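Local coordinates for Sys-1 protein (Caenorhabditis elegans, PDB 3C2G) that acts as a beta-catenin transcription coregulator in the Wnt asymmetry pathway, binding the TCF factor POP-1 directly to activate or repress target genes, at residues Q76-Y79 and N80-D83; N138-F141 and Q142-C146; T346-L349 and S350-A354; H355-H358 and V359-A363; E578-P581 and T582-D585. All coordinates share one frame; numbering follows the deposited sequence.

Contact 1 (Q76-Y79 and N80-D83); sequences QLWY and NLLD
Asn80 turns its side chain back along the helix and grips the carbonyl of Gln76, ND2 lying 2.7 Å from Gln76 O with an N-H...O angle of 149°. CG sits beside the backbone N (chi1 -80°), which aims the amide at the preceding turn, while the backbone N of Asn80 adds a weak bond to the same oxygen. Were Asn80 an alanine, Gln76 O would probably keep just that weak bond from this turn, and the packing against Lys28 and Arg31 of helix 20-37 would be lost. Both segments belong to helix 71-90 of the all-helical armadillo domain, where Leu81 N to Leu77 O (3.2 Å) and Leu82 N to Trp78 O (2.7 Å) are i to i+4 bonds. The tight side is apolar: Leu81 CD1 packs against Leu77 CG at 4.1 Å and lies at the edge of the Trp78 ring, near its plane, and Leu82 CD1 comes 4.2 Å from Trp78 CB. Helix 115-122 packs on Trp78 and Leu82, and Trp78 NE1 bonds to Gly61 O. Exposed Gln76 marks the looser side, its CG staying 4.5 Å from Asn80 ND2, while Tyr79 touches Gln139 of helix 134-150.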
loop_
_atom_site.group_PDB
_atom_site.type_symbol
_atom_site.label_atom_id
_atom_site.label_comp_id
_atom_site.label_asym_id
_atom_site.label_seq_id
_atom_site.Cartn_x
_atom_site.Cartn_y
_atom_site.Cartn_z
ATOM N N GLN A 76 -28.641 -24.064 25.168
ATOM C CA GLN A 76 -29.614 -23.163 25.766
ATOM C C GLN A 76 -29.040 -22.388 26.958
ATOM O O GLN A 76 -29.249 -21.178 27.084
ATOM C CB GLN A 76 -30.892 -23.916 26.139
ATOM C CG GLN A 76 -32.103 -23.003 26.195
ATOM C CD GLN A 76 -33.377 -23.721 26.566
ATOM O OE1 GLN A 76 -33.567 -24.906 26.254
ATOM N NE2 GLN A 76 -34.265 -23.007 27.244
ATOM N N LEU A 77 -28.303 -23.083 27.813
ATOM C CA LEU A 77 -27.643 -22.449 28.949
ATOM C C LEU A 77 -26.651 -21.409 28.456
ATOM O O LEU A 77 -26.767 -20.227 28.800
ATOM C CB LEU A 77 -26.947 -23.501 29.828
ATOM C CG LEU A 77 -26.076 -23.029 30.995
ATOM C CD1 LEU A 77 -26.898 -22.361 32.078
ATOM C CD2 LEU A 77 -25.313 -24.202 31.564
ATOM N N TRP A 78 -25.707 -21.856 27.621
ATOM C CA TRP A 78 -24.659 -20.985 27.066
ATOM C C TRP A 78 -25.199 -19.819 26.235
ATOM O O TRP A 78 -24.662 -18.708 26.296
ATOM C CB TRP A 78 -23.635 -21.793 26.266
ATOM C CG TRP A 78 -22.968 -22.894 27.073
ATOM C CD1 TRP A 78 -22.935 -23.016 28.446
ATOM C CD2 TRP A 78 -22.214 -24.000 26.561
ATOM N NE1 TRP A 78 -22.217 -24.135 28.806
ATOM C CE2 TRP A 78 -21.757 -24.752 27.674
ATOM C CE3 TRP A 78 -21.877 -24.427 25.273
ATOM C CZ2 TRP A 78 -20.997 -25.912 27.533
ATOM C CZ3 TRP A 78 -21.114 -25.587 25.129
ATOM C CH2 TRP A 78 -20.678 -26.314 26.257
ATOM N N TYR A 79 -26.276 -20.041 25.486
ATOM C CA TYR A 79 -26.838 -18.944 24.718
ATOM C C TYR A 79 -27.219 -17.797 25.637
ATOM O O TYR A 79 -27.027 -16.632 25.286
ATOM C CB TYR A 79 -28.038 -19.374 23.877
ATOM C CG TYR A 79 -28.588 -18.245 23.035
ATOM C CD1 TYR A 79 -28.064 -17.978 21.767
ATOM C CD2 TYR A 79 -29.615 -17.425 23.511
ATOM C CE1 TYR A 79 -28.554 -16.925 20.991
ATOM C CE2 TYR A 79 -30.115 -16.367 22.736
ATOM C CZ TYR A 79 -29.578 -16.131 21.478
ATOM O OH TYR A 79 -30.068 -15.102 20.696
ATOM N N ASN A 80 -27.762 -18.132 26.810
ATOM C CA ASN A 80 -28.169 -17.128 27.796
ATOM C C ASN A 80 -26.979 -16.393 28.397
ATOM O O ASN A 80 -26.949 -15.160 28.425
ATOM C CB ASN A 80 -29.003 -17.773 28.906
ATOM C CG ASN A 80 -30.452 -17.989 28.505
ATOM O OD1 ASN A 80 -31.329 -17.266 28.954
ATOM N ND2 ASN A 80 -30.705 -18.980 27.658
ATOM N N LEU A 81 -25.997 -17.160 28.870
ATOM C CA LEU A 81 -24.779 -16.600 29.447
ATOM C C LEU A 81 -23.962 -15.792 28.426
ATOM O O LEU A 81 -23.440 -14.716 28.742
ATOM C CB LEU A 81 -23.924 -17.707 30.061
ATOM C CG LEU A 81 -24.582 -18.631 31.095
ATOM C CD1 LEU A 81 -23.660 -19.773 31.435
ATOM C CD2 LEU A 81 -24.989 -17.895 32.366
ATOM N N LEU A 82 -23.867 -16.295 27.195
ATOM C CA LEU A 82 -23.113 -15.583 26.167
ATOM C C LEU A 82 -23.818 -14.310 25.767
ATOM O O LEU A 82 -23.170 -13.328 25.419
ATOM C CB LEU A 82 -22.831 -16.471 24.959
ATOM C CG LEU A 82 -21.930 -17.671 25.276
ATOM C CD1 LEU A 82 -21.886 -18.667 24.116
ATOM C CD2 LEU A 82 -20.533 -17.216 25.687
ATOM N N ASP A 83 -25.145 -14.314 25.854
ATOM C CA ASP A 83 -25.918 -13.110 25.555
ATOM C C ASP A 83 -25.729 -12.042 26.621
ATOM O O ASP A 83 -25.704 -10.855 26.311
ATOM C CB ASP A 83 -27.401 -13.409 25.377
ATOM C CG ASP A 83 -28.164 -12.204 24.851
ATOM O OD1 ASP A 83 -27.952 -11.815 23.678
ATOM O OD2 ASP A 83 -28.952 -11.621 25.623
#

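Contact 2 (N138-F141 and Q142-C146); sequences NQVF and QIFNC
Gln142 lies across Asn138 one helical turn on, the two side chains running obliquely with their amide planes 42° apart. They do not bond amide to amide: Gln142 NE2 is 3.0 Å from Asn138 OD1, but the angle is poor. The N-H goes instead to the backbone, NE2 standing 3.1 Å from Asn138 O in a fairly straight bond (161°). That oxygen lies near the plane of the Gln142 amide, whereas NE2 sits well above the carbonyl plane of Asn138. The backbone N of Gln142 reaches the same oxygen from the opposite face at 3.2 Å, so two donors of one residue clamp one acceptor. A leucine in place of Gln142 would probably leave Asn138 O with its backbone donor alone and Asn138 OD1 beside an apolar group.

Round the helix, Val140 and Phe144 lie side by side and point the same way. CG1 of Val140, anti to the backbone N (chi1 172°), touches CE2 of Phe144 at 3.7 Å, while CD2 of Phe144 lies 3.3 Å from Val140 O. Ile119 of helix 115-122 touches both side chains, and Ile193 of helix 189-198 meets Phe144. Gln139 faces Tyr79 and Asp83 on helix 71-90. One polar, partly exposed flank and buried faces against neighbouring helices suit a helix packed among others in the armadillo domain.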
loop_
_atom_site.group_PDB
_atom_site.type_symbol
_atom_site.label_atom_id
_atom_site.label_comp_id
_atom_site.label_asym_id
_atom_site.label_seq_id
_atom_site.Cartn_x
_atom_site.Cartn_y
_atom_site.Cartn_z
ATOM N N ASN A 138 -22.241 -17.895 16.763
ATOM C CA ASN A 138 -22.498 -16.589 16.166
ATOM C C ASN A 138 -22.418 -15.490 17.201
ATOM O O ASN A 138 -22.010 -14.371 16.915
ATOM C CB ASN A 138 -23.854 -16.555 15.454
ATOM C CG ASN A 138 -24.176 -15.179 14.884
ATOM O OD1 ASN A 138 -25.149 -14.529 15.299
ATOM N ND2 ASN A 138 -23.332 -14.706 13.946
ATOM N N GLN A 139 -22.789 -15.834 18.420
ATOM C CA GLN A 139 -22.756 -14.902 19.524
ATOM C C GLN A 139 -21.337 -14.613 20.011
ATOM O O GLN A 139 -21.018 -13.482 20.362
ATOM C CB GLN A 139 -23.602 -15.450 20.659
ATOM C CG GLN A 139 -24.249 -14.362 21.450
ATOM C CD GLN A 139 -25.569 -14.779 22.001
ATOM O OE1 GLN A 139 -25.715 -15.881 22.560
ATOM N NE2 GLN A 139 -26.557 -13.894 21.866
ATOM N N VAL A 140 -20.489 -15.632 20.030
ATOM C CA VAL A 140 -19.096 -15.440 20.393
ATOM C C VAL A 140 -18.333 -14.581 19.357
ATOM O O VAL A 140 -17.498 -13.750 19.732
ATOM C CB VAL A 140 -18.404 -16.786 20.632
ATOM C CG1 VAL A 140 -16.900 -16.600 20.827
ATOM C CG2 VAL A 140 -19.028 -17.490 21.849
ATOM N N PHE A 141 -18.640 -14.763 18.069
ATOM C CA PHE A 141 -18.092 -13.879 17.026
ATOM C C PHE A 141 -18.502 -12.430 17.233
ATOM O O PHE A 141 -17.699 -11.536 17.013
ATOM C CB PHE A 141 -18.460 -14.341 15.604
ATOM C CG PHE A 141 -17.658 -15.521 15.126
ATOM C CD1 PHE A 141 -16.273 -15.440 15.013
ATOM C CD2 PHE A 141 -18.283 -16.705 14.785
ATOM C CE1 PHE A 141 -15.530 -16.520 14.569
ATOM C CE2 PHE A 141 -17.555 -17.786 14.353
ATOM C CZ PHE A 141 -16.166 -17.696 14.241
ATOM N N GLN A 142 -19.739 -12.193 17.665
ATOM C CA GLN A 142 -20.166 -10.823 17.992
ATOM C C GLN A 142 -19.441 -10.226 19.212
ATOM O O GLN A 142 -19.228 -9.014 19.280
ATOM C CB GLN A 142 -21.668 -10.766 18.219
ATOM C CG GLN A 142 -22.494 -10.647 16.955
ATOM C CD GLN A 142 -23.951 -10.957 17.218
ATOM O OE1 GLN A 142 -24.738 -10.065 17.556
ATOM N NE2 GLN A 142 -24.315 -12.235 17.104
ATOM N N ILE A 143 -19.073 -11.078 20.169
ATOM C CA ILE A 143 -18.379 -10.646 21.375
ATOM C C ILE A 143 -16.952 -10.199 21.032
ATOM O O ILE A 143 -16.501 -9.150 21.492
ATOM C CB ILE A 143 -18.385 -11.774 22.450
ATOM C CG1 ILE A 143 -19.771 -11.883 23.104
ATOM C CG2 ILE A 143 -17.295 -11.568 23.490
ATOM C CD1 ILE A 143 -20.055 -13.262 23.727
ATOM N N PHE A 144 -16.258 -10.999 20.220
ATOM C CA PHE A 144 -14.943 -10.627 19.704
ATOM C C PHE A 144 -15.014 -9.335 18.911
ATOM O O PHE A 144 -14.234 -8.424 19.136
ATOM C CB PHE A 144 -14.394 -11.723 18.815
ATOM C CG PHE A 144 -13.725 -12.823 19.557
ATOM C CD1 PHE A 144 -12.566 -12.587 20.271
ATOM C CD2 PHE A 144 -14.234 -14.112 19.517
ATOM C CE1 PHE A 144 -11.930 -13.622 20.962
ATOM C CE2 PHE A 144 -13.596 -15.156 20.199
ATOM C CZ PHE A 144 -12.443 -14.906 20.922
ATOM N N ASN A 145 -15.977 -9.257 18.000
ATOM C CA ASN A 145 -16.196 -8.054 17.223
ATOM C C ASN A 145 -16.439 -6.835 18.097
ATOM O O ASN A 145 -15.848 -5.800 17.867
ATOM C CB ASN A 145 -17.341 -8.237 16.221
ATOM C CG ASN A 145 -17.492 -7.044 15.292
ATOM O OD1 ASN A 145 -16.621 -6.767 14.468
ATOM N ND2 ASN A 145 -18.593 -6.319 15.435
ATOM N N CYS A 146 -17.288 -6.961 19.110
ATOM C CA CYS A 146 -17.582 -5.838 20.003
ATOM C C CYS A 146 -16.391 -5.348 20.814
ATOM O O CYS A 146 -16.199 -4.145 20.953
ATOM C CB CYS A 146 -18.701 -6.193 20.959
ATOM S SG CYS A 146 -20.305 -6.099 20.218
#

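Contact 3 (T346-L349 and S350-A354); sequences TGFL and SNVVA
The backbone of Thr346 to Val352 is helical, in the closing turns of helix 339-352. Ser350 N bonds to Thr346 O at 3.1 Å, Val352 N to Phe348 O at 2.9 Å and Val353 N to Leu349 O at 3.2 Å, whereas Asn351 N to Gly347 O is long and weak. At Ala354 the psi angle of 123° takes the chain out of helical geometry.

Where that weak bond occurs, a hydroxyl serves the same carbonyl. Ser350 OG donates to Gly347 O across 2.6 Å, tilted 28° from the carbonyl plane. With chi1 at 63°, OG lies between the backbone N and the carbonyl carbon, from where it can fold back on the preceding turn; Arg403 NH2, from helix 388-409, also bonds to this hydroxyl oxygen. On another side of the helix, CB of Val352 lies over one face of the Phe348 ring, offset toward the rim, with Val352 CG2 4.0 Å from Phe348 CZ. Leu349 CD1 meets Val353 CG1 at 4.1 Å, and Leu326 and Leu330 of helix 325-335 pack on the same leucine. The Asn351 amide is used outside the two segments: ND2 bonds to Ser312 OG and to the backbone of the bound peptide.

The chemistry is thus divided. Apolar branches join the helix to its neighbours, Ser350 links a buried backbone carbonyl to an arginine of helix 388-409, and Asn351 offers a polar group to the POP-1 peptide along the armadillo groove.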
loop_
_atom_site.group_PDB
_atom_site.type_symbol
_atom_site.label_atom_id
_atom_site.label_comp_id
_atom_site.label_asym_id
_atom_site.label_seq_id
_atom_site.Cartn_x
_atom_site.Cartn_y
_atom_site.Cartn_z
ATOM N N THR A 346 -0.801 1.570 -12.937
ATOM C CA THR A 346 0.389 2.194 -13.490
ATOM C C THR A 346 1.587 2.029 -12.550
ATOM O O THR A 346 2.729 1.947 -13.012
ATOM C CB THR A 346 0.191 3.710 -13.839
ATOM O OG1 THR A 346 -0.161 4.452 -12.663
ATOM C CG2 THR A 346 -0.870 3.901 -14.914
ATOM N N GLY A 347 1.321 2.013 -11.239
ATOM C CA GLY A 347 2.351 1.787 -10.234
ATOM C C GLY A 347 2.919 0.393 -10.394
ATOM O O GLY A 347 4.129 0.205 -10.420
ATOM N N PHE A 348 2.033 -0.584 -10.529
ATOM C CA PHE A 348 2.405 -1.958 -10.814
ATOM C C PHE A 348 3.213 -2.121 -12.120
ATOM O O PHE A 348 4.189 -2.872 -12.170
ATOM C CB PHE A 348 1.145 -2.832 -10.867
ATOM C CG PHE A 348 1.409 -4.236 -11.299
ATOM C CD1 PHE A 348 1.789 -5.197 -10.380
ATOM C CD2 PHE A 348 1.312 -4.592 -12.635
ATOM C CE1 PHE A 348 2.043 -6.513 -10.788
ATOM C CE2 PHE A 348 1.581 -5.888 -13.053
ATOM C CZ PHE A 348 1.939 -6.851 -12.131
ATOM N N LEU A 349 2.772 -1.444 -13.173
ATOM C CA LEU A 349 3.413 -1.504 -14.470
ATOM C C LEU A 349 4.864 -1.029 -14.375
ATOM O O LEU A 349 5.776 -1.691 -14.870
ATOM C CB LEU A 349 2.624 -0.638 -15.459
ATOM C CG LEU A 349 3.016 -0.683 -16.932
ATOM C CD1 LEU A 349 2.989 -2.123 -17.497
ATOM C CD2 LEU A 349 2.122 0.269 -17.743
ATOM N N SER A 350 5.075 0.086 -13.682
ATOM C CA SER A 350 6.415 0.667 -13.538
ATOM C C SER A 350 7.402 -0.275 -12.875
ATOM O O SER A 350 8.543 -0.354 -13.314
ATOM C CB SER A 350 6.371 1.992 -12.790
ATOM O OG SER A 350 5.903 1.792 -11.472
ATOM N N ASN A 351 6.964 -0.996 -11.838
ATOM C CA ASN A 351 7.827 -1.973 -11.169
ATOM C C ASN A 351 7.992 -3.274 -11.944
ATOM O O ASN A 351 9.081 -3.849 -11.961
ATOM C CB ASN A 351 7.329 -2.304 -9.764
ATOM C CG ASN A 351 7.527 -1.168 -8.784
ATOM O OD1 ASN A 351 8.427 -0.347 -8.931
ATOM N ND2 ASN A 351 6.673 -1.117 -7.764
ATOM N N VAL A 352 6.923 -3.751 -12.575
ATOM C CA VAL A 352 6.980 -5.070 -13.204
ATOM C C VAL A 352 7.932 -5.072 -14.411
ATOM O O VAL A 352 8.584 -6.082 -14.664
ATOM C CB VAL A 352 5.583 -5.637 -13.574
ATOM C CG1 VAL A 352 5.069 -5.075 -14.902
ATOM C CG2 VAL A 352 5.609 -7.149 -13.637
ATOM N N VAL A 353 8.009 -3.954 -15.141
ATOM C CA VAL A 353 8.868 -3.895 -16.313
ATOM C C VAL A 353 10.314 -3.687 -15.906
ATOM O O VAL A 353 11.215 -3.961 -16.690
ATOM C CB VAL A 353 8.455 -2.797 -17.347
ATOM C CG1 VAL A 353 7.016 -2.988 -17.813
ATOM C CG2 VAL A 353 8.679 -1.379 -16.804
ATOM N N ALA A 354 10.543 -3.199 -14.685
ATOM C CA ALA A 354 11.902 -2.837 -14.257
ATOM C C ALA A 354 12.831 -4.048 -14.244
ATOM O O ALA A 354 12.528 -5.048 -13.595
ATOM C CB ALA A 354 11.875 -2.174 -12.908
#

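Contact 4 (H355-H358 and V359-A363); sequences HKQH and VKDIA
Lys356 holds the N-cap position of helix 357-365, a short helix of the armadillo domain that begins just after the turn leaving helix 339-352, and its carbonyl opens the helical bonding. Of the backbone bonds, Lys360 N to Lys356 O is nearly straight (3.0 Å, 170°), and a weak bond from Val359 N shares the oxygen. Asp361 N follows to Gln357 O at 2.9 Å and Ile362 N to His358 O at 3.1 Å.

The apolar contacts centre on Val359. Its CG2 lies beside the backbone N, anti to the carbonyl carbon, and that places the methyl between two neighbours. It meets CB of Lys356 at 3.8 Å, the two side chains running alongside each other, and it also lies over one face of the His358 imidazole, toward the rim, in a CH-pi contact, 4.0 Å from the ring centroid and 26° off the ring normal. Leu322 and Leu326 touch the same valine from outside the segments.

The two lysines send their ammonium groups to different partners. Lys356 NZ turns back to the carbonyls of Val352 and Ala354, tying the cap to the preceding turn. Lys360 NZ instead forms a salt bridge with an acidic side chain of the bound peptide, and His355 N bonds to an acidic side chain there too, so a lysine and a backbone N-H present positive character to the peptide as is usual for beta-catenin grooves binding acidic TCF sequences. Between the polar ends of Gln357 and Asp361 the approach is looser: NE2 of Gln357 stands 3.9 Å from OD1 of Asp361, their planes 54° apart.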
loop_
_atom_site.group_PDB
_atom_site.type_symbol
_atom_site.label_atom_id
_atom_site.label_comp_id
_atom_site.label_asym_id
_atom_site.label_seq_id
_atom_site.Cartn_x
_atom_site.Cartn_y
_atom_site.Cartn_z
ATOM N N HIS A 355 13.940 -3.949 -14.986
ATOM C CA HIS A 355 15.021 -4.950 -14.996
ATOM C C HIS A 355 14.667 -6.246 -15.708
ATOM O O HIS A 355 15.340 -7.251 -15.500
ATOM C CB HIS A 355 15.489 -5.304 -13.568
ATOM C CG HIS A 355 15.979 -4.132 -12.775
ATOM N ND1 HIS A 355 15.429 -3.777 -11.560
ATOM C CD2 HIS A 355 16.967 -3.237 -13.019
ATOM C CE1 HIS A 355 16.059 -2.712 -11.089
ATOM N NE2 HIS A 355 16.996 -2.365 -11.954
ATOM N N LYS A 356 13.623 -6.237 -16.537
ATOM C CA LYS A 356 13.096 -7.469 -17.113
ATOM C C LYS A 356 12.738 -7.259 -18.585
ATOM O O LYS A 356 11.622 -6.839 -18.935
ATOM C CB LYS A 356 11.872 -7.958 -16.325
ATOM C CG LYS A 356 12.059 -8.104 -14.823
ATOM C CD LYS A 356 10.725 -8.489 -14.156
ATOM C CE LYS A 356 10.619 -7.965 -12.710
ATOM N NZ LYS A 356 10.387 -6.491 -12.664
ATOM N N GLN A 357 13.697 -7.589 -19.443
ATOM C CA GLN A 357 13.603 -7.341 -20.871
ATOM C C GLN A 357 12.387 -7.999 -21.504
ATOM O O GLN A 357 11.587 -7.321 -22.161
ATOM C CB GLN A 357 14.887 -7.795 -21.572
ATOM C CG GLN A 357 15.056 -7.210 -22.959
ATOM C CD GLN A 357 14.977 -5.694 -22.946
ATOM O OE1 GLN A 357 15.739 -5.029 -22.246
ATOM N NE2 GLN A 357 14.045 -5.143 -23.714
ATOM N N HIS A 358 12.245 -9.311 -21.308
ATOM C CA HIS A 358 11.085 -10.059 -21.828
ATOM C C HIS A 358 9.729 -9.470 -21.382
ATOM O O HIS A 358 8.764 -9.504 -22.144
ATOM C CB HIS A 358 11.190 -11.550 -21.487
ATOM C CG HIS A 358 11.072 -11.850 -20.024
ATOM N ND1 HIS A 358 12.096 -11.612 -19.129
ATOM C CD2 HIS A 358 10.046 -12.360 -19.296
ATOM C CE1 HIS A 358 11.707 -11.963 -17.915
ATOM N NE2 HIS A 358 10.471 -12.422 -17.990
ATOM N N VAL A 359 9.677 -8.899 -20.173
ATOM C CA VAL A 359 8.455 -8.238 -19.675
ATOM C C VAL A 359 8.204 -6.914 -20.398
ATOM O O VAL A 359 7.071 -6.603 -20.778
ATOM C CB VAL A 359 8.468 -8.048 -18.121
ATOM C CG1 VAL A 359 7.285 -7.245 -17.674
ATOM C CG2 VAL A 359 8.472 -9.402 -17.407
ATOM N N LYS A 360 9.265 -6.134 -20.589
ATOM C CA LYS A 360 9.197 -4.960 -21.459
ATOM C C LYS A 360 8.652 -5.342 -22.839
ATOM O O LYS A 360 7.810 -4.626 -23.408
ATOM C CB LYS A 360 10.579 -4.328 -21.589
ATOM C CG LYS A 360 10.921 -3.390 -20.464
ATOM C CD LYS A 360 12.285 -3.671 -19.896
ATOM C CE LYS A 360 13.117 -2.421 -19.923
ATOM N NZ LYS A 360 14.000 -2.242 -18.739
ATOM N N ASP A 361 9.113 -6.476 -23.371
ATOM C CA ASP A 361 8.676 -6.903 -24.704
ATOM C C ASP A 361 7.179 -7.184 -24.724
ATOM O O ASP A 361 6.468 -6.754 -25.645
ATOM C CB ASP A 361 9.472 -8.114 -25.205
ATOM C CG ASP A 361 10.922 -7.771 -25.565
ATOM O OD1 ASP A 361 11.218 -6.597 -25.889
ATOM O OD2 ASP A 361 11.772 -8.686 -25.530
ATOM N N ILE A 362 6.688 -7.877 -23.699
ATOM C CA ILE A 362 5.251 -8.138 -23.608
ATOM C C ILE A 362 4.479 -6.815 -23.609
ATOM O O ILE A 362 3.570 -6.608 -24.413
ATOM C CB ILE A 362 4.913 -9.014 -22.386
ATOM C CG1 ILE A 362 5.484 -10.423 -22.607
ATOM C CG2 ILE A 362 3.401 -9.053 -22.139
ATOM C CD1 ILE A 362 5.798 -11.200 -21.333
ATOM N N ALA A 363 4.877 -5.915 -22.721
ATOM C CA ALA A 363 4.253 -4.610 -22.626
ATOM C C ALA A 363 4.205 -3.872 -23.983
ATOM O O ALA A 363 3.147 -3.403 -24.411
ATOM C CB ALA A 363 4.950 -3.791 -21.564
#

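Contact 5 (E578-P581 and T582-D585); sequences EHCP and TRAD
Cys580 and Arg583 are joined twice, through the backbone and through their side chains, at the turn between helix 563-579 and helix 583-586. Cys580 O accepts from Arg583 N at 3.2 Å (152°), the closing bond of a type I beta turn. Next along the chain, Pro581 O accepts from Ala584 N at 3.3 Å. Both donors stand well above the carbonyl planes, so neither bond uses an in-plane lone pair. Asp585 N adds a weak bond to Thr582 O, continuing the i to i+3 pattern into the short helix. Pro581 itself has no N-H to give, and its ring takes the second position of the turn, with a phi of -56° that suits a type I turn.

The arginine leans back over the cysteine. CB of Cys580 is 3.6 Å from Arg583 NE, and SG of Cys580, held beside its backbone N, comes over one face of the guanidinium, 3.6 Å from Arg583 NH2. Ser546 and Tyr547 touch the same arginine side chain. His579 ND1, on the preceding helix, is satisfied by Lys575 O.

Sulfur over the face is consistent with the guanidinium N-H groups being used in other directions, as in the weak bond of NH2 to Ala543 O. The chain reversal therefore rests on backbone bonds, while the arginine packs its flat group on Cys580 and reaches back to the 539-544 region.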
loop_
_atom_site.group_PDB
_atom_site.type_symbol
_atom_site.label_atom_id
_atom_site.label_comp_id
_atom_site.label_asym_id
_atom_site.label_seq_id
_atom_site.Cartn_x
_atom_site.Cartn_y
_atom_site.Cartn_z
ATOM N N GLU A 578 30.966 30.938 -22.946
ATOM C CA GLU A 578 31.338 31.024 -24.354
ATOM C C GLU A 578 30.325 31.861 -25.132
ATOM O O GLU A 578 30.694 32.545 -26.082
ATOM C CB GLU A 578 31.467 29.628 -24.976
ATOM C CG GLU A 578 32.117 29.575 -26.369
ATOM C CD GLU A 578 32.353 28.128 -26.864
ATOM O OE1 GLU A 578 32.871 27.286 -26.073
ATOM O OE2 GLU A 578 32.027 27.834 -28.052
ATOM N N HIS A 579 29.058 31.819 -24.724
ATOM C CA HIS A 579 28.005 32.572 -25.426
ATOM C C HIS A 579 27.475 33.805 -24.666
ATOM O O HIS A 579 26.943 34.729 -25.274
ATOM C CB HIS A 579 26.862 31.652 -25.855
ATOM C CG HIS A 579 27.306 30.474 -26.663
ATOM N ND1 HIS A 579 27.480 29.219 -26.117
ATOM C CD2 HIS A 579 27.619 30.358 -27.976
ATOM C CE1 HIS A 579 27.885 28.383 -27.057
ATOM N NE2 HIS A 579 27.974 29.048 -28.196
ATOM N N CYS A 580 27.627 33.826 -23.348
ATOM C CA CYS A 580 27.276 35.010 -22.562
ATOM C C CYS A 580 28.460 35.400 -21.699
ATOM O O CYS A 580 28.441 35.175 -20.484
ATOM C CB CYS A 580 26.042 34.754 -21.696
ATOM S SG CYS A 580 24.615 34.115 -22.621
ATOM N N PRO A 581 29.495 36.000 -22.325
ATOM C CA PRO A 581 30.806 36.279 -21.697
ATOM C C PRO A 581 30.734 37.108 -20.409
ATOM O O PRO A 581 31.518 36.880 -19.478
ATOM C CB PRO A 581 31.566 37.060 -22.785
ATOM C CG PRO A 581 30.870 36.756 -24.062
ATOM C CD PRO A 581 29.439 36.486 -23.721
ATOM N N THR A 582 29.793 38.044 -20.357
ATOM C CA THR A 582 29.729 39.012 -19.267
ATOM C C THR A 582 29.203 38.410 -17.968
ATOM O O THR A 582 29.409 38.981 -16.902
ATOM C CB THR A 582 28.885 40.265 -19.640
ATOM O OG1 THR A 582 27.513 39.896 -19.769
ATOM C CG2 THR A 582 29.355 40.903 -20.960
ATOM N N ARG A 583 28.535 37.261 -18.048
ATOM C CA ARG A 583 28.089 36.558 -16.839
ATOM C C ARG A 583 29.245 36.192 -15.912
ATOM O O ARG A 583 29.051 36.034 -14.701
ATOM C CB ARG A 583 27.275 35.313 -17.176
ATOM C CG ARG A 583 25.844 35.610 -17.463
ATOM C CD ARG A 583 25.056 34.355 -17.676
ATOM N NE ARG A 583 24.035 34.607 -18.684
ATOM C CZ ARG A 583 23.085 33.756 -19.040
ATOM N NH1 ARG A 583 22.986 32.556 -18.471
ATOM N NH2 ARG A 583 22.230 34.117 -19.982
ATOM N N ALA A 584 30.443 36.083 -16.485
ATOM C CA ALA A 584 31.643 35.786 -15.714
ATOM C C ALA A 584 31.961 36.883 -14.707
ATOM O O ALA A 584 32.379 36.600 -13.586
ATOM C CB ALA A 584 32.829 35.552 -16.648
ATOM N N ASP A 585 31.756 38.133 -15.099
ATOM C CA ASP A 585 32.000 39.262 -14.211
ATOM C C ASP A 585 30.886 39.459 -13.186
ATOM O O ASP A 585 31.106 40.005 -12.101
ATOM C CB ASP A 585 32.185 40.525 -15.039
ATOM C CG ASP A 585 33.277 40.370 -16.076
ATOM O OD1 ASP A 585 34.378 40.931 -15.850
ATOM O OD2 ASP A 585 33.040 39.666 -17.095
#

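All five contacts are local, and they run in series along one elongated, strand-free chain of helices. Contacts 1 and 2 lie near the N-terminal end on helices 71-90 and 134-150; their centres are 13 Å apart and they touch, Gln139 NE2 coming 3.1 Å from Asp83 OD1. Contacts 3 and 4 form a second pair, 10 Å apart, on the successive helices 339-352 and 357-365, and both reach the bound POP-1 peptide. Contact 5 stands alone near the C-terminus, its centre 91 Å from that of contact 1. The set therefore samples both ends of the armadillo domain and a peptide-binding region between them.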